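Local structure of GCN5-related N-acetyltransferase (Anabaena variabilis, 2OZG) at residues D145-I149 / L272-S277; L154-V159 / S203-D208; I217-E221 / H252-I256; W261-V265 / W391-F395. The protein binds coenzyme A and probably transfers acetyl groups to amines, possibly those of aminoglycosides. All blocks are in the same frame, centred on the assembly; numbering follows the deposited sequence. Where two conformers were deposited one is given.

In the fold
Interactions 2, 3 and 4 all reach the large mixed sheet; interaction 1 joins two loops, one after strand 132-143 and one before strand 279-290. Interaction 2 is regular antiparallel strand pairing at an outlying strand, partly exposed. Interaction 3, entirely buried, sets side chains of the adjoining strand 211-222 against a loop by close packing; it meets interaction 2 through Tyr204 and Phe218, and both touch the third subunit. Interaction 1 touches interaction 3 where Asp145 packs on Arg253; hydroxyls, a water and apolar contacts hold it. Interaction 4, nearest the chain's centre, ties the C-terminal tail to strand 258-263 through a lysine and a tryptophan.

Interaction 1: residues D145-I149 / L272-S277; sequences DSIQI and LLPEQS
Two loops without regular helix or strand, one after strand 132-143 and one before strand 279-290 of the large mixed sheet, pack side by side and bury 305 Å² between them. Their closest CA pairs are Ser146 with Ser277 (6.4 Å) and Ile147 with Leu273 (6.1 Å). Residues 145-147 have phi/psi near -77/0, -96/-7 and -71/-50; Gln148 then takes left-handed angles (45/53) and Ile149 is extended (-125/127). Leu272 has 3-10 angles (-82/-9), and Gln276 (-79/72) is the centre of an inverse gamma turn that brings the chain round to Ser277.

The polar part centres on two serines, both with chi1 p, whose OG atoms lie 2.8 Å apart. A water beside them donates to Ser146 O (2.7 Å), accepts from Glu275 N (3.1 Å) and is hydrogen-bonded to Ser277 OG (2.9 Å). Glu275 and Gln276 turn to a second subunit, where they bond Thr122 and Gln123, so the loop also forms part of a subunit interface; a coenzyme A touches Glu275.

The apolar part uses m,t rotamers for Ile147, Ile149 and Leu273. Ile147 CG2 lies 4.1 Å from Leu273 CD2, and Ile149 CD1 is 4.4 Å from the same CD2 atom and 3.4 Å from Leu272 O. Ile147 and Ile149 also pack on helix 239-250. The CA-to-CB bond of Pro274 points toward 145-149, and its CD lies 3.2 Å from Ile147 O.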
# COMPACT_ATOMS: atom_id res chain seq x y z
N ASP A 145 1.86 -21.39 6.88
CA ASP A 145 2.25 -21.71 8.23
C ASP A 145 1.13 -21.68 9.30
O ASP A 145 1.40 -21.93 10.48
CB ASP A 145 3.46 -20.86 8.64
CG ASP A 145 3.14 -19.41 8.76
OD1 ASP A 145 1.95 -19.03 8.62
OD2 ASP A 145 4.11 -18.63 9.02
N SER A 146 -0.10 -21.36 8.90
CA SER A 146 -1.23 -21.37 9.80
C SER A 146 -1.99 -22.70 9.70
O SER A 146 -2.84 -22.99 10.53
CB SER A 146 -2.18 -20.20 9.50
OG SER A 146 -2.94 -20.46 8.33
N ILE A 147 -1.63 -23.57 8.75
CA ILE A 147 -2.38 -24.84 8.54
C ILE A 147 -2.17 -25.82 9.65
O ILE A 147 -3.13 -26.38 10.21
CB ILE A 147 -2.07 -25.47 7.20
CG1 ILE A 147 -2.56 -24.51 6.11
CG2 ILE A 147 -2.79 -26.82 7.08
CD1 ILE A 147 -2.04 -24.83 4.70
N GLN A 148 -0.90 -26.05 9.97
CA GLN A 148 -0.53 -26.85 11.11
C GLN A 148 -1.33 -28.15 11.24
O GLN A 148 -1.96 -28.41 12.26
CB GLN A 148 -0.65 -26.00 12.38
CG GLN A 148 0.22 -24.72 12.38
CD GLN A 148 -0.22 -23.69 13.43
OE1 GLN A 148 -1.09 -23.96 14.27
NE2 GLN A 148 0.39 -22.49 13.39
N ILE A 149 -1.34 -28.93 10.17
CA ILE A 149 -1.91 -30.27 10.16
C ILE A 149 -0.80 -31.18 9.67
O ILE A 149 -0.16 -30.87 8.66
CB ILE A 149 -3.17 -30.41 9.27
CG1 ILE A 149 -4.34 -29.66 9.91
CG2 ILE A 149 -3.54 -31.94 9.06
CD1 ILE A 149 -5.51 -29.45 9.04
N LEU A 272 -11.56 -28.32 9.01
CA LEU A 272 -10.50 -29.07 9.62
C LEU A 272 -9.28 -28.28 10.12
O LEU A 272 -8.43 -28.84 10.76
CB LEU A 272 -10.05 -30.17 8.67
CG LEU A 272 -11.13 -31.19 8.28
CD1 LEU A 272 -10.48 -32.30 7.51
CD2 LEU A 272 -11.81 -31.75 9.52
N LEU A 273 -9.19 -26.99 9.81
CA LEU A 273 -8.07 -26.14 10.28
C LEU A 273 -8.21 -25.79 11.77
O LEU A 273 -9.33 -25.70 12.30
CB LEU A 273 -8.07 -24.84 9.48
CG LEU A 273 -7.96 -24.90 7.94
CD1 LEU A 273 -8.19 -23.50 7.30
CD2 LEU A 273 -6.63 -25.43 7.51
N PRO A 274 -7.08 -25.59 12.46
CA PRO A 274 -7.15 -25.25 13.86
C PRO A 274 -7.72 -23.86 14.10
O PRO A 274 -8.39 -23.68 15.10
CB PRO A 274 -5.70 -25.35 14.33
CG PRO A 274 -4.89 -25.45 13.17
CD PRO A 274 -5.68 -25.77 12.01
N GLU A 275 -7.48 -22.92 13.19
CA GLU A 275 -8.02 -21.58 13.32
C GLU A 275 -8.60 -21.06 12.03
O GLU A 275 -8.38 -21.63 10.95
CB GLU A 275 -6.90 -20.66 13.82
CG GLU A 275 -6.29 -21.08 15.18
CD GLU A 275 -7.25 -20.99 16.35
OE1 GLU A 275 -8.30 -20.32 16.17
OE2 GLU A 275 -6.95 -21.56 17.43
N GLN A 276 -9.42 -20.03 12.11
CA GLN A 276 -10.01 -19.45 10.91
C GLN A 276 -8.97 -18.55 10.24
O GLN A 276 -9.08 -17.34 10.26
CB GLN A 276 -11.25 -18.69 11.29
CG GLN A 276 -12.35 -19.64 11.81
CD GLN A 276 -13.55 -18.91 12.34
OE1 GLN A 276 -13.95 -17.89 11.80
NE2 GLN A 276 -14.17 -19.47 13.38
N SER A 277 -7.96 -19.16 9.63
CA SER A 277 -6.88 -18.39 9.05
C SER A 277 -7.05 -18.14 7.57
O SER A 277 -6.31 -17.34 6.97
CB SER A 277 -5.57 -19.06 9.38
OG SER A 277 -5.64 -20.41 9.08
O HOH W 1 -5.48 -22.72 10.82

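Interaction 2: residues L154-V159 / S203-D208; sequences LPLEPV and SYLIGD
Four backbone hydrogen bonds join these segments as an antiparallel beta pair: Gly207 N to Pro155 O (2.9 Å), Glu157 N to Leu205 O (3.0 Å), Leu205 N to Glu157 O (3.0 Å) and Val159 N to Ser203 O (3.0 Å). Strand 156-158 thereby adds to strand 202-206 of the large mixed sheet. Glu157 with Leu205 is the hydrogen-bonded pair; Leu156 with Ile206 (CA-CA 4.7 Å) and Pro158 with Tyr204 (CA-CA 4.2 Å) are non-hydrogen-bonded pairs. The strand axes approach to 4.4 Å, with N-to-C directions 148° apart. CA-H...O contacts supplement the bonds, among them Tyr204 CA to Glu157 O at 3.1 Å. Gly207, at phi/psi 144/166, turns the corner that ends the pairing; there a CB would be jammed against the preceding carbonyl.

Leu156, Pro158, Tyr204 and Ile206 share one face. Leu156 CD2 lies 3.9 Å from both Tyr204 CB and Ile206 CG1, and Leu156 and Ile206 continue onto helix 239-250. Tyr204 (chi1 m) offers its ring face to Pro158 in a CH-pi contact, CB 4.2 Å from the centroid, while its hydroxyl bonds Gln29 and Glu90 of the third subunit. Leu205 (m,t) lies on the other face with Glu157 and, like Val159, packs on Phe167 of helix 165-177; Val159 CG2 comes within 3.7 Å of Leu205 CG.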
# COMPACT_ATOMS: atom_id res chain seq x y z
N LEU A 154 -2.80 -40.82 4.03
CA LEU A 154 -2.60 -41.35 2.68
C LEU A 154 -1.40 -40.69 2.05
O LEU A 154 -1.10 -39.52 2.35
CB LEU A 154 -3.82 -41.05 1.79
CG LEU A 154 -5.15 -41.55 2.34
CD1 LEU A 154 -6.26 -41.19 1.42
CD2 LEU A 154 -5.12 -43.05 2.58
N PRO A 155 -0.65 -41.45 1.23
CA PRO A 155 0.46 -40.87 0.54
C PRO A 155 0.03 -40.09 -0.68
O PRO A 155 -1.05 -40.29 -1.20
CB PRO A 155 1.25 -42.09 0.05
CG PRO A 155 0.34 -43.15 -0.02
CD PRO A 155 -0.71 -42.90 1.03
N LEU A 156 0.93 -39.24 -1.12
CA LEU A 156 0.77 -38.48 -2.33
C LEU A 156 1.85 -38.95 -3.29
O LEU A 156 2.94 -39.29 -2.87
CB LEU A 156 0.88 -36.98 -2.10
CG LEU A 156 -0.47 -36.44 -1.64
CD1 LEU A 156 -0.52 -36.44 -0.17
CD2 LEU A 156 -0.71 -35.09 -2.21
N GLU A 157 1.50 -38.93 -4.57
CA GLU A 157 2.33 -39.41 -5.64
C GLU A 157 2.25 -38.47 -6.84
O GLU A 157 1.17 -38.21 -7.29
CB GLU A 157 1.81 -40.76 -6.07
CG GLU A 157 2.69 -41.45 -7.07
CD GLU A 157 2.06 -42.70 -7.68
OE1 GLU A 157 0.96 -43.12 -7.22
OE2 GLU A 157 2.66 -43.25 -8.61
N PRO A 158 3.39 -37.97 -7.36
CA PRO A 158 3.30 -37.16 -8.55
C PRO A 158 3.00 -38.02 -9.76
O PRO A 158 3.54 -39.09 -9.88
CB PRO A 158 4.70 -36.58 -8.67
CG PRO A 158 5.61 -37.67 -8.04
CD PRO A 158 4.79 -38.10 -6.88
N VAL A 159 2.07 -37.58 -10.59
CA VAL A 159 1.64 -38.30 -11.76
C VAL A 159 1.48 -37.30 -12.88
O VAL A 159 1.41 -36.10 -12.66
CB VAL A 159 0.31 -39.01 -11.51
CG1 VAL A 159 0.47 -40.06 -10.39
CG2 VAL A 159 -0.78 -38.00 -11.15
N SER A 203 0.98 -32.13 -10.40
CA SER A 203 -0.22 -32.98 -10.27
C SER A 203 0.14 -34.18 -9.38
O SER A 203 1.14 -34.87 -9.63
CB SER A 203 -0.57 -33.53 -11.64
OG SER A 203 -0.98 -32.53 -12.49
N TYR A 204 -0.67 -34.42 -8.36
CA TYR A 204 -0.44 -35.52 -7.44
C TYR A 204 -1.76 -36.23 -7.25
O TYR A 204 -2.80 -35.58 -7.22
CB TYR A 204 -0.02 -34.94 -6.06
CG TYR A 204 1.41 -34.45 -6.03
CD1 TYR A 204 1.77 -33.24 -6.60
CD2 TYR A 204 2.39 -35.19 -5.38
CE1 TYR A 204 3.04 -32.81 -6.57
CE2 TYR A 204 3.71 -34.76 -5.35
CZ TYR A 204 4.03 -33.60 -5.97
OH TYR A 204 5.32 -33.16 -5.89
N LEU A 205 -1.70 -37.53 -7.06
CA LEU A 205 -2.83 -38.35 -6.64
C LEU A 205 -2.66 -38.50 -5.14
O LEU A 205 -1.53 -38.59 -4.64
CB LEU A 205 -2.81 -39.75 -7.24
CG LEU A 205 -2.97 -39.85 -8.76
CD1 LEU A 205 -2.90 -41.34 -9.24
CD2 LEU A 205 -4.23 -39.13 -9.32
N ILE A 206 -3.80 -38.51 -4.45
CA ILE A 206 -3.86 -38.75 -3.02
C ILE A 206 -4.44 -40.14 -2.84
O ILE A 206 -5.53 -40.42 -3.31
CB ILE A 206 -4.83 -37.77 -2.30
CG1 ILE A 206 -4.37 -36.34 -2.53
CG2 ILE A 206 -4.84 -38.04 -0.80
CD1 ILE A 206 -5.36 -35.28 -2.16
N GLY A 207 -3.70 -41.00 -2.16
CA GLY A 207 -4.15 -42.33 -1.84
C GLY A 207 -3.08 -43.36 -1.88
O GLY A 207 -1.95 -43.08 -2.36
N ASP A 208 -3.39 -44.54 -1.32
CA ASP A 208 -2.46 -45.66 -1.43
C ASP A 208 -2.46 -46.02 -2.90
O ASP A 208 -3.36 -45.60 -3.66
CB ASP A 208 -2.86 -46.87 -0.57
CG ASP A 208 -2.79 -46.59 0.92
OD1 ASP A 208 -1.80 -45.99 1.38
OD2 ASP A 208 -3.73 -47.00 1.63

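Interaction 3: residues I217-E221 / H252-I256; sequences IFTQE and HRSQI. With COA (coenzyme A), chain C.
Gln220 reaches from strand 211-222 against His252, Gln255 and Ile256, with NE2 its closest atom to the histidine and the isoleucine. Chi1 m and chi2 t carry NE2 to 3.8 Å from His252 CD2, at the edge of the imidazole, and to 3.8 Å from Ile256 CD1. Two positions back on the same side of the strand, Phe218 (chi1 p) brings CZ to 4.2 Å from His252 NE2; the two ring centroids are 5.9 Å apart and the planes lie at 86°.

Residues 217-221 are fully extended. Facing them, 252-256 is a turn beyond helix 239-250, drawn together by Gln255 N to His252 O (2.9 Å) and Ile256 N to His252 O (2.8 Å). The backbones stay well apart: the nearest CA pair, Gln220 and Ile256, is separated by 8.2 Å, and just 153 Å² is buried. His252 (chi1 m) is further held by ND1 bonded to Phe248 O. Val32 and Pro89 of the third subunit pack on this group.

Farther along the turn, Arg253 meets a coenzyme A, with Arg253 CG 3.4 Å from COA N6A and that amino group over the guanidinium. The cofactor is hydrogen-bonded by the backbone N atoms of Gly93, Gly95 and Ala97 of the third subunit, so this helix-to-strand turn lies beside a neighbour's GNAT coenzyme A site.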
# COMPACT_ATOMS: atom_id res chain seq x y z
N ILE A 217 -3.86 -30.47 -8.25
CA ILE A 217 -3.19 -29.90 -9.41
C ILE A 217 -2.89 -28.43 -9.09
O ILE A 217 -3.80 -27.69 -8.73
CB ILE A 217 -4.05 -29.92 -10.67
CG1 ILE A 217 -4.48 -31.34 -10.98
CG2 ILE A 217 -3.23 -29.33 -11.84
CD1 ILE A 217 -5.53 -31.45 -12.06
N PHE A 218 -1.62 -28.04 -9.25
CA PHE A 218 -1.19 -26.74 -8.85
C PHE A 218 0.00 -26.19 -9.57
O PHE A 218 0.72 -26.91 -10.30
CB PHE A 218 -1.02 -26.74 -7.33
CG PHE A 218 0.20 -27.53 -6.83
CD1 PHE A 218 1.44 -26.90 -6.76
CD2 PHE A 218 0.11 -28.86 -6.45
CE1 PHE A 218 2.58 -27.59 -6.35
CE2 PHE A 218 1.25 -29.53 -5.98
CZ PHE A 218 2.48 -28.87 -5.93
N THR A 219 0.19 -24.89 -9.42
CA THR A 219 1.36 -24.19 -9.91
C THR A 219 1.95 -23.41 -8.73
O THR A 219 1.30 -23.26 -7.68
CB THR A 219 1.05 -23.17 -11.06
OG1 THR A 219 0.07 -22.23 -10.61
CG2 THR A 219 0.54 -23.86 -12.31
N GLN A 220 3.18 -22.96 -8.86
CA GLN A 220 3.81 -22.20 -7.81
C GLN A 220 4.47 -21.05 -8.52
O GLN A 220 4.93 -21.21 -9.64
CB GLN A 220 4.96 -22.99 -7.17
CG GLN A 220 4.66 -24.38 -6.73
CD GLN A 220 5.88 -24.95 -6.04
OE1 GLN A 220 6.99 -25.02 -6.62
NE2 GLN A 220 5.70 -25.32 -4.79
N GLU A 221 4.64 -19.94 -7.82
CA GLU A 221 5.35 -18.81 -8.38
C GLU A 221 5.81 -17.91 -7.28
O GLU A 221 5.29 -17.98 -6.18
CB GLU A 221 4.46 -18.00 -9.35
CG GLU A 221 3.12 -17.61 -8.76
CD GLU A 221 2.24 -16.84 -9.76
OE1 GLU A 221 2.74 -15.84 -10.30
OE2 GLU A 221 1.06 -17.24 -9.97
N HIS A 252 4.50 -27.38 2.75
CA HIS A 252 5.14 -26.41 1.86
C HIS A 252 5.50 -25.08 2.58
O HIS A 252 6.04 -24.17 1.95
CB HIS A 252 4.22 -26.04 0.69
CG HIS A 252 4.16 -27.07 -0.39
ND1 HIS A 252 3.43 -28.22 -0.27
CD2 HIS A 252 4.74 -27.11 -1.61
CE1 HIS A 252 3.56 -28.93 -1.38
NE2 HIS A 252 4.35 -28.28 -2.21
N ARG A 253 5.31 -25.05 3.88
CA ARG A 253 5.44 -23.83 4.66
C ARG A 253 6.80 -23.20 4.65
O ARG A 253 6.92 -22.00 4.78
CB ARG A 253 4.99 -24.06 6.08
CG ARG A 253 5.91 -24.86 6.93
CD ARG A 253 5.21 -25.22 8.23
NE ARG A 253 6.02 -26.15 9.03
CZ ARG A 253 6.00 -27.49 8.95
NH1 ARG A 253 5.19 -28.15 8.12
NH2 ARG A 253 6.80 -28.19 9.75
N SER A 254 7.85 -23.98 4.47
CA SER A 254 9.14 -23.33 4.45
C SER A 254 9.46 -22.69 3.10
O SER A 254 10.36 -21.86 3.07
CB SER A 254 10.24 -24.29 4.79
OG SER A 254 10.35 -25.28 3.76
N GLN A 255 8.77 -23.18 2.03
CA GLN A 255 8.97 -22.74 0.63
C GLN A 255 7.91 -21.79 0.06
O GLN A 255 8.17 -21.09 -0.92
CB GLN A 255 9.16 -23.95 -0.39
CG GLN A 255 8.10 -25.11 -0.53
CD GLN A 255 7.94 -25.71 -2.00
OE1 GLN A 255 7.79 -24.95 -3.00
NE2 GLN A 255 7.92 -27.05 -2.12
N ILE A 256 6.73 -21.81 0.65
CA ILE A 256 5.55 -21.11 0.13
C ILE A 256 4.89 -20.26 1.23
O ILE A 256 4.47 -20.79 2.20
CB ILE A 256 4.54 -22.14 -0.33
CG1 ILE A 256 5.09 -22.99 -1.49
CG2 ILE A 256 3.19 -21.51 -0.73
CD1 ILE A 256 5.45 -22.13 -2.72
N1A COA C . 9.59 -25.48 9.42
C2A COA C . 10.09 -25.80 10.63
N3A COA C . 10.63 -27.01 10.89
C4A COA C . 10.67 -27.94 9.90
C5A COA C . 10.15 -27.66 8.64
C6A COA C . 9.60 -26.38 8.42
N6A COA C . 9.08 -26.00 7.23
N7A COA C . 10.33 -28.78 7.91
C8A COA C . 10.93 -29.72 8.68
N9A COA C . 11.13 -29.19 9.90
C1B COA C . 11.76 -29.80 11.12
C2B COA C . 10.79 -30.73 11.84
O2B COA C . 9.93 -30.03 12.77
C3B COA C . 11.73 -31.75 12.48
O3B COA C . 12.00 -31.47 13.86
P3B COA C . 11.21 -32.28 15.03
O7A COA C . 11.89 -33.64 15.06
O8A COA C . 11.39 -31.38 16.25
O9A COA C . 9.76 -32.39 14.56
C4B COA C . 13.01 -31.72 11.65
O4B COA C . 12.93 -30.57 10.80
C5B COA C . 13.19 -32.99 10.81
O5B COA C . 12.14 -33.06 9.84
P1A COA C . 12.26 -33.86 8.43
O1A COA C . 13.62 -34.50 8.32
O2A COA C . 11.02 -34.76 8.31
O3A COA C . 12.08 -32.65 7.35
P2A COA C . 11.38 -32.80 5.87
O4A COA C . 11.90 -34.13 5.29
O5A COA C . 9.88 -32.64 6.05
O6A COA C . 12.02 -31.50 5.05
CBP COA C . 12.04 -29.32 3.69
CCP COA C . 11.32 -30.61 4.14
CDP COA C . 13.53 -29.66 3.66
CEP COA C . 11.88 -28.34 4.85
CAP COA C . 11.47 -28.86 2.27
OAP COA C . 12.37 -29.21 1.16
C9P COA C . 10.96 -27.43 1.97
O9P COA C . 9.72 -27.02 2.31
N8P COA C . 11.65 -26.51 1.26
C7P COA C . 12.97 -26.41 0.65
C6P COA C . 13.52 -25.17 1.35
C5P COA C . 14.47 -25.56 2.47
O5P COA C . 14.16 -26.41 3.30
N4P COA C . 15.64 -24.90 2.52
C3P COA C . 16.69 -25.09 3.53
C2P COA C . 17.84 -24.22 3.06
S1P COA C . 18.62 -24.92 1.55

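Interaction 4: residues W261-V265 / W391-F395; sequences WKSSV and WMIDF
The end of strand 258-263 and the C-terminal tail run nearly opposite, their touching parts 154° apart in direction, with CA atoms 5.7 Å apart at Lys262 and Ile393 and 5.8 Å at Ser264 and Trp391. Both are mostly extended; Ile393 breaks the tail at -91/-12. A water bridges the backbones, donating to Ser263 O and Met392 O at 2.8 Å each.

Lys262 (chi1 m, chi2 t, chi3 p, chi4 t) lies along the tail: CB is 3.8 Å from Ile393 CG1, and NZ donates to Ile393 O (3.1 Å) and to a second water (2.4 Å). Trp391 (chi1 p) covers the strand's end with a ring face, Ser264 CB 3.7 Å from the five-membered-ring centroid in a CH-pi contact.

The CA-to-CB bond of Met392, here selenomethionine, points away from the strand; its side chain packs on Leu182. The tail thus joins the sterol-carrier-like C-terminal region to the GNAT sheet, with Ile393 on strand 227-236 and Lys262 and Ser263 on strand 132-143.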
# COMPACT_ATOMS: atom_id res chain seq x y z
N TRP A 261 -6.91 -21.81 -3.21
CA TRP A 261 -7.69 -22.86 -3.85
C TRP A 261 -9.10 -22.36 -4.11
O TRP A 261 -9.60 -21.43 -3.43
CB TRP A 261 -7.72 -24.13 -2.98
CG TRP A 261 -8.59 -24.09 -1.78
CD1 TRP A 261 -9.76 -24.76 -1.64
CD2 TRP A 261 -8.38 -23.40 -0.51
NE1 TRP A 261 -10.29 -24.52 -0.39
CE2 TRP A 261 -9.49 -23.67 0.30
CE3 TRP A 261 -7.38 -22.56 -0.00
CZ2 TRP A 261 -9.60 -23.18 1.62
CZ3 TRP A 261 -7.50 -22.06 1.26
CH2 TRP A 261 -8.59 -22.36 2.05
N LYS A 262 -9.80 -23.06 -4.99
CA LYS A 262 -11.20 -22.72 -5.30
C LYS A 262 -12.12 -23.72 -4.61
O LYS A 262 -11.86 -24.90 -4.59
CB LYS A 262 -11.45 -22.70 -6.80
CG LYS A 262 -10.62 -21.59 -7.45
CD LYS A 262 -10.87 -21.48 -8.97
CE LYS A 262 -12.25 -20.97 -9.28
NZ LYS A 262 -12.33 -20.88 -10.77
N SER A 263 -13.15 -23.20 -3.98
CA SER A 263 -14.10 -23.96 -3.30
C SER A 263 -15.47 -23.24 -3.36
O SER A 263 -15.76 -22.36 -4.20
CB SER A 263 -13.62 -24.15 -1.87
OG SER A 263 -14.34 -25.16 -1.27
N SER A 264 -16.33 -23.72 -2.50
CA SER A 264 -17.59 -23.15 -2.26
C SER A 264 -17.43 -21.92 -1.39
O SER A 264 -16.42 -21.77 -0.66
CB SER A 264 -18.38 -24.13 -1.41
OG SER A 264 -19.59 -23.47 -1.12
N VAL A 265 -18.45 -21.08 -1.37
CA VAL A 265 -18.38 -19.91 -0.50
C VAL A 265 -18.43 -20.36 0.96
O VAL A 265 -17.78 -19.77 1.80
CB VAL A 265 -19.47 -18.90 -0.90
CG1 VAL A 265 -19.37 -17.66 -0.07
CG2 VAL A 265 -19.27 -18.50 -2.39
N TRP A 391 -22.04 -24.63 -6.66
CA TRP A 391 -20.78 -24.03 -7.04
C TRP A 391 -20.07 -24.91 -8.04
O TRP A 391 -20.52 -26.01 -8.32
CB TRP A 391 -19.95 -23.77 -5.77
CG TRP A 391 -19.41 -25.06 -5.09
CD1 TRP A 391 -20.12 -25.93 -4.28
CD2 TRP A 391 -18.07 -25.61 -5.17
NE1 TRP A 391 -19.30 -26.95 -3.86
CE2 TRP A 391 -18.04 -26.76 -4.37
CE3 TRP A 391 -16.89 -25.20 -5.79
CZ2 TRP A 391 -16.90 -27.53 -4.23
CZ3 TRP A 391 -15.77 -25.97 -5.64
CH2 TRP A 391 -15.77 -27.11 -4.86
N MSE A 392 -19.04 -24.37 -8.68
CA MSE A 392 -18.20 -25.13 -9.54
C MSE A 392 -16.79 -24.65 -9.25
O MSE A 392 -16.58 -23.51 -8.81
CB MSE A 392 -18.46 -24.95 -11.02
CG MSE A 392 -18.03 -23.60 -11.61
SE MSE A 392 -18.47 -23.61 -13.51
CE MSE A 392 -20.25 -24.10 -13.43
N ILE A 393 -15.83 -25.52 -9.58
CA ILE A 393 -14.41 -25.21 -9.36
C ILE A 393 -13.80 -24.54 -10.59
O ILE A 393 -12.73 -23.92 -10.55
CB ILE A 393 -13.66 -26.49 -8.98
CG1 ILE A 393 -12.31 -26.15 -8.27
CG2 ILE A 393 -13.44 -27.42 -10.24
CD1 ILE A 393 -11.75 -27.32 -7.53
N ASP A 394 -14.53 -24.59 -11.66
CA ASP A 394 -14.03 -24.18 -12.96
C ASP A 394 -14.49 -22.78 -13.41
O ASP A 394 -15.55 -22.28 -13.09
CB ASP A 394 -14.49 -25.19 -14.01
CG ASP A 394 -13.89 -26.54 -13.85
OD1 ASP A 394 -12.66 -26.64 -13.72
OD2 ASP A 394 -14.64 -27.52 -13.92
N PHE A 395 -13.65 -22.17 -14.18
CA PHE A 395 -13.97 -20.93 -14.76
C PHE A 395 -13.87 -21.17 -16.27
O PHE A 395 -13.08 -22.00 -16.71
CB PHE A 395 -12.96 -19.89 -14.36
CG PHE A 395 -13.13 -18.65 -15.14
CD1 PHE A 395 -14.09 -17.71 -14.76
CD2 PHE A 395 -12.41 -18.44 -16.32
CE1 PHE A 395 -14.30 -16.57 -15.52
CE2 PHE A 395 -12.62 -17.31 -17.08
CZ PHE A 395 -13.58 -16.38 -16.68
O HOH W 2 -14.51 -19.90 -11.23
O HOH W 3 -15.04 -22.23 -6.89